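Local structure of D-methionine-binding lipoprotein MetQ (Escherichia coli, 4YAH) at residues 131-136 with 175-180; 57-62 with 243-248; 156-161 with 169-174. The protein serves as the substrate-binding lipoprotein of an ATP-driven D-methionine permease and holds a bound methionine in this structure. All coordinates share one frame; numbering follows the deposited sequence.

Contact 1: residues 131-136 with 175-180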
# COMPACT_ATOMS: atom_id res chain seq x y z
N SER A 131 12.55 -3.17 22.55
CA SER A 131 12.91 -3.03 21.15
C SER A 131 12.06 -1.96 20.49
O SER A 131 10.87 -1.84 20.80
CB SER A 131 12.74 -4.34 20.41
OG SER A 131 13.80 -5.23 20.67
N GLN A 132 12.66 -1.20 19.59
CA GLN A 132 11.88 -0.30 18.74
C GLN A 132 11.31 -1.06 17.55
O GLN A 132 12.01 -1.85 16.89
CB GLN A 132 12.72 0.87 18.27
CG GLN A 132 13.12 1.82 19.40
CD GLN A 132 13.96 2.97 18.92
OE1 GLN A 132 13.90 3.33 17.75
NE2 GLN A 132 14.77 3.53 19.81
N VAL A 133 10.03 -0.82 17.29
CA VAL A 133 9.32 -1.44 16.19
C VAL A 133 8.78 -0.33 15.32
O VAL A 133 8.00 0.49 15.80
CB VAL A 133 8.18 -2.34 16.69
CG1 VAL A 133 7.40 -2.92 15.51
CG2 VAL A 133 8.74 -3.45 17.58
N ALA A 134 9.21 -0.28 14.06
CA ALA A 134 8.81 0.80 13.16
C ALA A 134 7.53 0.44 12.42
O ALA A 134 7.37 -0.71 11.98
CB ALA A 134 9.93 1.12 12.18
N VAL A 135 6.64 1.42 12.30
CA VAL A 135 5.40 1.27 11.57
C VAL A 135 5.10 2.55 10.79
O VAL A 135 5.59 3.63 11.13
CB VAL A 135 4.22 0.97 12.50
CG1 VAL A 135 4.46 -0.33 13.28
CG2 VAL A 135 4.01 2.13 13.46
N PRO A 136 4.28 2.44 9.74
CA PRO A 136 3.84 3.65 9.03
C PRO A 136 3.11 4.63 9.94
O PRO A 136 2.41 4.18 10.86
CB PRO A 136 2.89 3.13 7.95
CG PRO A 136 2.98 1.65 7.96
CD PRO A 136 3.65 1.22 9.22
N LYS A 175 6.52 -6.93 26.40
CA LYS A 175 7.93 -6.74 26.08
C LYS A 175 8.32 -5.26 26.11
O LYS A 175 9.47 -4.92 25.83
CB LYS A 175 8.28 -7.32 24.71
CG LYS A 175 8.04 -8.80 24.56
CD LYS A 175 8.44 -9.29 23.17
CE LYS A 175 8.11 -10.76 22.97
NZ LYS A 175 9.04 -11.67 23.71
N ASN A 176 7.37 -4.39 26.46
CA ASN A 176 7.64 -2.95 26.53
C ASN A 176 8.26 -2.45 25.24
O ASN A 176 9.25 -1.71 25.25
CB ASN A 176 8.55 -2.61 27.70
CG ASN A 176 7.96 -3.03 29.03
OD1 ASN A 176 6.82 -2.69 29.35
ND2 ASN A 176 8.72 -3.78 29.81
N LEU A 177 7.68 -2.87 24.12
CA LEU A 177 8.12 -2.42 22.82
C LEU A 177 7.84 -0.95 22.65
O LEU A 177 6.88 -0.42 23.19
CB LEU A 177 7.41 -3.22 21.73
CG LEU A 177 7.53 -4.73 21.84
CD1 LEU A 177 6.63 -5.38 20.81
CD2 LEU A 177 8.98 -5.15 21.65
N LYS A 178 8.69 -0.29 21.87
CA LYS A 178 8.54 1.12 21.59
C LYS A 178 8.13 1.24 20.13
O LYS A 178 8.90 0.90 19.24
CB LYS A 178 9.84 1.89 21.84
CG LYS A 178 10.48 1.60 23.19
CD LYS A 178 9.59 2.01 24.34
CE LYS A 178 10.28 1.83 25.69
NZ LYS A 178 11.41 2.79 25.86
N ILE A 179 6.92 1.72 19.90
CA ILE A 179 6.41 1.87 18.55
C ILE A 179 6.93 3.17 17.99
O ILE A 179 6.72 4.23 18.57
CB ILE A 179 4.86 1.84 18.52
CG1 ILE A 179 4.34 0.58 19.21
CG2 ILE A 179 4.37 1.92 17.09
CD1 ILE A 179 4.75 -0.68 18.55
N VAL A 180 7.64 3.08 16.86
CA VAL A 180 8.25 4.23 16.21
C VAL A 180 7.51 4.50 14.91
O VAL A 180 7.59 3.70 13.99
CB VAL A 180 9.74 3.99 15.94
CG1 VAL A 180 10.33 5.12 15.14
CG2 VAL A 180 10.47 3.85 17.26

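Contact 2: residues 57-62 with 243-248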
# COMPACT_ATOMS: atom_id res chain seq x y z
N TYR A 57 -6.39 -0.90 -26.92
CA TYR A 57 -7.14 0.31 -27.30
C TYR A 57 -6.36 1.35 -28.07
O TYR A 57 -6.94 2.32 -28.55
CB TYR A 57 -7.70 1.00 -26.06
CG TYR A 57 -8.47 0.08 -25.17
CD1 TYR A 57 -9.71 -0.40 -25.56
CD2 TYR A 57 -7.97 -0.30 -23.95
CE1 TYR A 57 -10.42 -1.25 -24.74
CE2 TYR A 57 -8.67 -1.15 -23.13
CZ TYR A 57 -9.89 -1.62 -23.53
OH TYR A 57 -10.59 -2.46 -22.70
N GLY A 58 -5.05 1.19 -28.17
CA GLY A 58 -4.22 2.25 -28.71
C GLY A 58 -4.28 3.48 -27.84
O GLY A 58 -4.05 4.59 -28.31
N LEU A 59 -4.59 3.29 -26.55
CA LEU A 59 -4.65 4.39 -25.59
C LEU A 59 -3.24 4.77 -25.15
O LEU A 59 -2.43 3.89 -24.85
CB LEU A 59 -5.49 4.00 -24.37
CG LEU A 59 -5.58 5.04 -23.25
CD1 LEU A 59 -6.36 6.26 -23.72
CD2 LEU A 59 -6.22 4.42 -22.01
N ASP A 60 -2.95 6.06 -25.10
CA ASP A 60 -1.65 6.54 -24.68
C ASP A 60 -1.66 6.85 -23.19
O ASP A 60 -2.08 7.93 -22.77
CB ASP A 60 -1.25 7.78 -25.49
CG ASP A 60 0.15 8.28 -25.17
OD1 ASP A 60 0.93 7.53 -24.53
OD2 ASP A 60 0.48 9.41 -25.58
N VAL A 61 -1.22 5.88 -22.39
CA VAL A 61 -1.09 6.07 -20.94
C VAL A 61 0.31 6.56 -20.57
O VAL A 61 1.31 5.94 -20.92
CB VAL A 61 -1.38 4.77 -20.20
CG1 VAL A 61 -1.18 4.94 -18.69
CG2 VAL A 61 -2.81 4.29 -20.50
N GLU A 62 0.36 7.68 -19.85
CA GLU A 62 1.60 8.21 -19.30
C GLU A 62 1.64 7.92 -17.81
O GLU A 62 0.74 8.34 -17.08
CB GLU A 62 1.70 9.71 -19.55
CG GLU A 62 2.98 10.30 -19.02
CD GLU A 62 3.08 11.79 -19.26
OE1 GLU A 62 2.28 12.32 -20.06
OE2 GLU A 62 3.96 12.44 -18.65
N VAL A 243 -10.48 6.69 -18.60
CA VAL A 243 -10.41 6.09 -17.27
C VAL A 243 -10.92 4.65 -17.35
O VAL A 243 -10.29 3.72 -16.84
CB VAL A 243 -11.24 6.89 -16.26
CG1 VAL A 243 -11.43 6.12 -14.93
CG2 VAL A 243 -10.58 8.24 -16.01
N LYS A 244 -12.06 4.46 -18.02
CA LYS A 244 -12.66 3.14 -18.12
C LYS A 244 -11.70 2.20 -18.84
O LYS A 244 -11.53 1.04 -18.43
CB LYS A 244 -14.00 3.18 -18.86
CG LYS A 244 -15.09 3.93 -18.13
CD LYS A 244 -16.39 3.89 -18.97
CE LYS A 244 -17.31 5.02 -18.63
NZ LYS A 244 -18.55 5.00 -19.47
N LYS A 245 -11.05 2.70 -19.88
CA LYS A 245 -10.10 1.89 -20.62
C LYS A 245 -8.91 1.49 -19.76
O LYS A 245 -8.46 0.35 -19.82
CB LYS A 245 -9.58 2.65 -21.84
CG LYS A 245 -10.57 2.76 -22.98
CD LYS A 245 -9.94 3.56 -24.10
CE LYS A 245 -10.86 3.65 -25.28
NZ LYS A 245 -10.43 4.73 -26.19
N PHE A 246 -8.39 2.43 -18.99
CA PHE A 246 -7.23 2.14 -18.17
C PHE A 246 -7.59 1.09 -17.13
O PHE A 246 -6.81 0.18 -16.84
CB PHE A 246 -6.71 3.39 -17.48
CG PHE A 246 -5.54 3.13 -16.61
CD1 PHE A 246 -4.33 2.80 -17.17
CD2 PHE A 246 -5.68 3.13 -15.24
CE1 PHE A 246 -3.24 2.51 -16.37
CE2 PHE A 246 -4.58 2.84 -14.43
CZ PHE A 246 -3.37 2.54 -15.01
N VAL A 247 -8.77 1.21 -16.56
CA VAL A 247 -9.20 0.24 -15.55
C VAL A 247 -9.25 -1.14 -16.17
O VAL A 247 -8.79 -2.11 -15.57
CB VAL A 247 -10.56 0.63 -14.94
CG1 VAL A 247 -11.16 -0.51 -14.10
CG2 VAL A 247 -10.42 1.90 -14.10
N GLN A 248 -9.82 -1.25 -17.36
CA GLN A 248 -9.93 -2.55 -18.01
C GLN A 248 -8.55 -3.12 -18.34
O GLN A 248 -8.34 -4.34 -18.26
CB GLN A 248 -10.81 -2.45 -19.27
CG GLN A 248 -12.30 -2.45 -18.92
CD GLN A 248 -13.22 -2.07 -20.07
OE1 GLN A 248 -13.71 -2.93 -20.81
NE2 GLN A 248 -13.49 -0.77 -20.21
O HOH W 1 -7.82 4.57 -27.14

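Contact 3: residues 156-161 with 169-174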
# COMPACT_ATOMS: atom_id res chain seq x y z
N LYS A 156 -1.85 -5.97 22.90
CA LYS A 156 -3.29 -6.02 22.88
C LYS A 156 -3.83 -4.61 22.84
O LYS A 156 -3.30 -3.71 23.51
CB LYS A 156 -3.85 -6.78 24.09
CG LYS A 156 -5.37 -6.97 24.03
CD LYS A 156 -5.87 -7.87 25.15
CE LYS A 156 -7.31 -7.55 25.52
NZ LYS A 156 -8.17 -7.25 24.33
N LEU A 157 -4.87 -4.42 22.04
CA LEU A 157 -5.51 -3.13 21.87
C LEU A 157 -6.87 -3.07 22.58
O LEU A 157 -7.53 -4.09 22.78
CB LEU A 157 -5.73 -2.83 20.40
CG LEU A 157 -4.48 -2.86 19.52
CD1 LEU A 157 -4.94 -2.80 18.08
CD2 LEU A 157 -3.56 -1.71 19.87
N LYS A 158 -7.27 -1.85 22.90
CA LYS A 158 -8.60 -1.57 23.44
C LYS A 158 -9.69 -2.10 22.53
O LYS A 158 -9.52 -2.21 21.32
CB LYS A 158 -8.80 -0.07 23.63
CG LYS A 158 -8.12 0.53 24.83
CD LYS A 158 -8.54 1.99 25.01
CE LYS A 158 -7.67 2.68 26.05
NZ LYS A 158 -8.14 4.06 26.35
N ASP A 159 -10.84 -2.40 23.12
CA ASP A 159 -11.99 -2.79 22.31
C ASP A 159 -12.52 -1.59 21.54
O ASP A 159 -12.32 -0.43 21.93
CB ASP A 159 -13.08 -3.39 23.20
CG ASP A 159 -12.59 -4.61 23.97
OD1 ASP A 159 -11.70 -5.33 23.45
OD2 ASP A 159 -13.08 -4.83 25.09
N GLY A 160 -13.16 -1.87 20.40
CA GLY A 160 -13.87 -0.87 19.63
C GLY A 160 -13.01 0.03 18.75
O GLY A 160 -13.50 1.05 18.27
N VAL A 161 -11.76 -0.34 18.53
CA VAL A 161 -10.87 0.52 17.75
C VAL A 161 -11.13 0.45 16.25
O VAL A 161 -10.77 1.38 15.53
CB VAL A 161 -9.37 0.17 17.98
CG1 VAL A 161 -8.95 0.53 19.38
CG2 VAL A 161 -9.09 -1.30 17.67
N ASP A 169 -4.06 3.29 22.18
CA ASP A 169 -4.98 2.16 22.38
C ASP A 169 -4.29 0.86 22.82
O ASP A 169 -4.95 -0.16 22.98
CB ASP A 169 -5.77 1.90 21.10
CG ASP A 169 -6.72 3.04 20.76
OD1 ASP A 169 -7.46 3.48 21.67
OD2 ASP A 169 -6.72 3.51 19.60
N VAL A 170 -2.98 0.89 22.98
CA VAL A 170 -2.25 -0.29 23.41
C VAL A 170 -2.48 -0.46 24.89
O VAL A 170 -2.12 0.43 25.68
CB VAL A 170 -0.76 -0.19 23.11
CG1 VAL A 170 0.01 -1.36 23.74
CG2 VAL A 170 -0.55 -0.17 21.62
N VAL A 171 -3.05 -1.60 25.27
CA VAL A 171 -3.37 -1.85 26.68
C VAL A 171 -2.53 -2.96 27.30
O VAL A 171 -2.44 -3.05 28.52
CB VAL A 171 -4.86 -2.18 26.86
CG1 VAL A 171 -5.69 -0.96 26.54
CG2 VAL A 171 -5.30 -3.35 26.00
N GLU A 172 -1.93 -3.80 26.47
CA GLU A 172 -0.94 -4.77 26.91
C GLU A 172 0.26 -4.71 25.97
O GLU A 172 0.10 -4.62 24.74
CB GLU A 172 -1.50 -6.19 26.95
CG GLU A 172 -2.71 -6.35 27.88
CD GLU A 172 -3.26 -7.76 27.84
OE1 GLU A 172 -4.41 -7.96 28.30
OE2 GLU A 172 -2.55 -8.66 27.34
N ASN A 173 1.44 -4.73 26.56
CA ASN A 173 2.69 -4.62 25.83
C ASN A 173 3.77 -5.20 26.73
O ASN A 173 4.60 -4.48 27.28
CB ASN A 173 2.96 -3.16 25.47
CG ASN A 173 4.26 -2.96 24.71
OD1 ASN A 173 4.87 -3.90 24.20
ND2 ASN A 173 4.69 -1.70 24.63
N PRO A 174 3.74 -6.53 26.90
CA PRO A 174 4.61 -7.16 27.91
C PRO A 174 6.11 -7.05 27.65
O PRO A 174 6.89 -7.08 28.61
CB PRO A 174 4.15 -8.62 27.89
CG PRO A 174 3.42 -8.81 26.62
CD PRO A 174 2.81 -7.49 26.28
O HOH W 2 -7.25 5.19 24.19

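Contact 1: residues 131-136 with 175-180
Gln132 leans over Val180 on one face of a pair of parallel strands, and its side chain can be traced along that neighbour. CB lies 3.9 Å from Val180 CG2. Because CG is anti to the carbonyl carbon (chi1 -68°), the chain sets off beside its own backbone N, and CG touches both Val180 CG2 and Lys178 CB, the latter 4.1 Å away. The chain then runs on extended: CD stays in contact with the same Val180 methyl, and OE1 ends 3.5 Å from Val180 CG2, a van der Waals contact of oxygen with carbon. An alanine here would probably leave the Val180 methyl without the cover of CG and the amide, opening a gap beside Lys178 CB.

The pairing illustrates the beta-alpha-beta crossover: strand 132-136 leads into helix 139-151, and the chain returns in strand 178-182, outermost in its mixed sheet. Gln132, Val133 and Ala134 stand opposite Lys178, Ile179 and Val180. The ladder starts with Lys178 N giving to Ser131 O at 2.9 Å and Val133 N giving to Lys178 O at 2.8 Å. It continues from Val180 N to Val133 O, nearly straight at 176°, and from Val135 N to Val180 O.

On the other face, Ile179 CD1 packs 4.2 Å from Val133 CB. Val133 CG2 also lies against Leu177 CD1. Val135 turns CG2 into the crowded position between its backbone N and carbonyl carbon, where it meets Ile179 CG2 at 3.7 Å; the same valine also packs on Leu142 and Ser145 of helix 139-151.

Contact 2: residues 57-62 with 243-248
The carbonyl oxygen of Lys244 is gripped twice by Gln248, the residue whose CB packs 3.4 Å from Tyr57 OH on the facing segment. Gln248 N supplies the ordinary helical bond, while Gln248 NE2 folds back to the same Lys244 O at 3.2 Å. The two donors come from opposite faces of the carbonyl plane. The amide N-H points well at its target (161°) but stands above that plane, whereas Lys244 O lies nearly in the plane of the amide. This return bond helps to set the rotation of the amide, which is turned 57° from the plane of the Tyr57 ring.

Tyr57 meets Lys245 more broadly. Lys245 CG sits over the centre of the ring, 4.0 Å from its centroid, in a CH-pi contact. With the lysine extended beyond CG, CD then lies 3.9 Å from Tyr57 CB and the ammonium passes beyond the ring. There NZ donates to a water 2.8 Å away, and this water also lies within hydrogen-bonding distance of Tyr57 O, so that it can link the lysine to the end of helix 41-57.

Leu59 CD2 supports the start of the lysine, 3.8 Å from Lys245 CB. Further along, Val61 CG1 touches Phe246 CE1 at 3.9 Å, the valine and the aromatic side chain meeting at about a right angle.

Leu59 and Val61 also rest on Ile33 of the adjoining strand 32-38. Helix 241-250 packs against several strands of this sheet: besides strand 60-66, Phe246 reaches Val35 and Ile231, and Val243 and Val247 reach Val106 of strand 103-111.

Contact 3: residues 156-161 with 169-174
Lys158 crosses both Val171 and Asp169 at about a right angle, its extended chain running across both. The approach of Lys158 CG to Val171 CG1 is unusually tight, and its exact closeness is doubtful. At the far end Lys158 NZ donates to a water at 2.6 Å, which in turn donates to Asp169 OD1. The side chains of Val161 and Asp169 lie alongside each other, pointing opposite ways, with Val161 CG1 3.6 Å from Asp169 CG, while Asp169 OD2 is held by Thr166 N.

Lys156 and Glu172 lie obliquely against each other, with Lys156 CD 3.5 Å from Glu172 OE1. On the opposite face, Leu157 CD2 meets Val170 CG2 at 3.8 Å.

The backbone beneath is a classic beta bulge in a two-stranded antiparallel sheet. Lys156 O accepts from Val171 N at 2.8 Å and, less closely, from Glu172 N, so two residues face one. Lys156 N bonds back to Glu172 O, and Lys158 N to Asp169 O.

The direct hydrogen bonds between the two segments are all between backbone atoms. Neither ammonium group is in direct contact with its acid: Lys156 NZ stays 5.5 Å from Glu172 OE1. Without a direct salt bridge, the Lys156 and Glu172 charges probably add a diffuse attraction, while Lys158 and Asp169 are also joined through the water.

Overall arrangement
The three contacts sample both lobes of a periplasmic binding protein. Contacts 1 and 3 are close, their centres about 14 Å apart: strand 170-172 leads almost at once into strand 178-182, and Asn173 ND2 bonds to Leu177 O across that join. The small hairpin of contact 3 thus belongs to the connection between the parallel strands of contact 1. Contact 2 lies on the other side of the chain's centre, in the six-stranded sheet, with nearest atoms about 24 Å from contact 1 and about 30 Å from contact 3. Methionine binds between the lobes; the side chain of Val135 is about 12 Å from it, and Pro136 touches Asn141 of its pocket.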